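Local coordinates for mandelate racemase/muconate lactonizing protein (PDB 3V5C) that probably dehydrates the sugar acid galacturonate as a magnesium-dependent lyase of the enolase superfamily, at residues A222-S225 against D226-L229. The protein carries 1 engineered substitution. Numbering follows the deposited sequence.
Sequences AALS and DVNL
L224 meets both V227 and L229 through its side chain. L224 CD2 touches V227 CG2 at 3.9 Å, the two side chains lying alongside and pointing the same way. L224 CD1 packs 4.0 Å from L229 CD1, and here the side chains cross at about a right angle. CG of L224 is anti to its own carbonyl carbon (chi1 -62°). The fork at CG sends CD2 to V227, while L229 CD1 sits against both CD1 and CB of L224. All three residues are buried.

The turn brings L224 and V227 together; the chain then runs on to L229. L224 to V227 is a type I beta turn, closed by V227 N donating to L224 O at 2.9 Å. CB of V227 also rests 3.3 Å from L224 O.

One step back, A222 O, in the last turn of the helix, accepts two bonds. S225 N donates to A222 O at 3.0 Å. S225 OG donates to A222 O at 2.6 Å, in the carbonyl plane on a lone pair. D226 OD1 forms a salt bridge with R192 of helix 180-198. The side chains of A223, L224 and V227 also touch that helix.

The type I turn opens the alpha-beta loop between helix 214-223 and strand 231-233 of the modified TIM barrel of the enolase fold.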
# COMPACT_ATOMS: atom_id res chain seq x y z
N ALA A 222 -14.31 -17.67 15.34
CA ALA A 222 -14.75 -19.02 15.69
C ALA A 222 -15.58 -19.59 14.55
O ALA A 222 -15.36 -20.73 14.14
CB ALA A 222 -15.52 -19.02 17.01
N ALA A 223 -16.52 -18.80 14.03
CA ALA A 223 -17.37 -19.27 12.94
C ALA A 223 -16.51 -19.70 11.75
O ALA A 223 -16.84 -20.66 11.06
CB ALA A 223 -18.36 -18.19 12.53
N LEU A 224 -15.39 -19.01 11.56
CA LEU A 224 -14.48 -19.29 10.45
C LEU A 224 -13.33 -20.24 10.80
O LEU A 224 -12.32 -20.26 10.11
CB LEU A 224 -13.95 -18.00 9.83
CG LEU A 224 -15.02 -17.07 9.23
CD1 LEU A 224 -14.46 -15.68 8.98
CD2 LEU A 224 -15.59 -17.64 7.92
N SER A 225 -13.50 -21.03 11.86
CA SER A 225 -12.49 -22.00 12.30
C SER A 225 -12.05 -22.92 11.17
O SER A 225 -10.86 -23.22 11.02
CB SER A 225 -13.03 -22.86 13.44
OG SER A 225 -13.17 -22.10 14.62
N ASP A 226 -13.02 -23.38 10.39
CA ASP A 226 -12.76 -24.34 9.32
C ASP A 226 -12.20 -23.66 8.08
O ASP A 226 -11.92 -24.31 7.07
CB ASP A 226 -14.02 -25.14 8.97
CG ASP A 226 -15.27 -24.27 8.87
OD1 ASP A 226 -15.17 -23.02 8.94
OD2 ASP A 226 -16.37 -24.84 8.70
N VAL A 227 -12.05 -22.34 8.15
CA VAL A 227 -11.52 -21.58 7.04
C VAL A 227 -10.13 -21.10 7.41
O VAL A 227 -9.91 -20.61 8.51
CB VAL A 227 -12.39 -20.34 6.77
CG1 VAL A 227 -11.71 -19.43 5.77
CG2 VAL A 227 -13.78 -20.74 6.29
N ASN A 228 -9.19 -21.25 6.49
CA ASN A 228 -7.84 -20.78 6.78
C ASN A 228 -7.77 -19.29 6.49
O ASN A 228 -7.94 -18.87 5.35
CB ASN A 228 -6.79 -21.57 6.00
CG ASN A 228 -6.79 -23.05 6.36
OD1 ASN A 228 -6.89 -23.92 5.49
ND2 ASN A 228 -6.68 -23.34 7.66
N LEU A 229 -7.58 -18.51 7.54
CA LEU A 229 -7.49 -17.05 7.45
C LEU A 229 -6.05 -16.68 7.71
O LEU A 229 -5.47 -17.09 8.71
CB LEU A 229 -8.36 -16.40 8.52
CG LEU A 229 -9.88 -16.54 8.40
CD1 LEU A 229 -10.52 -15.91 9.61
CD2 LEU A 229 -10.35 -15.86 7.12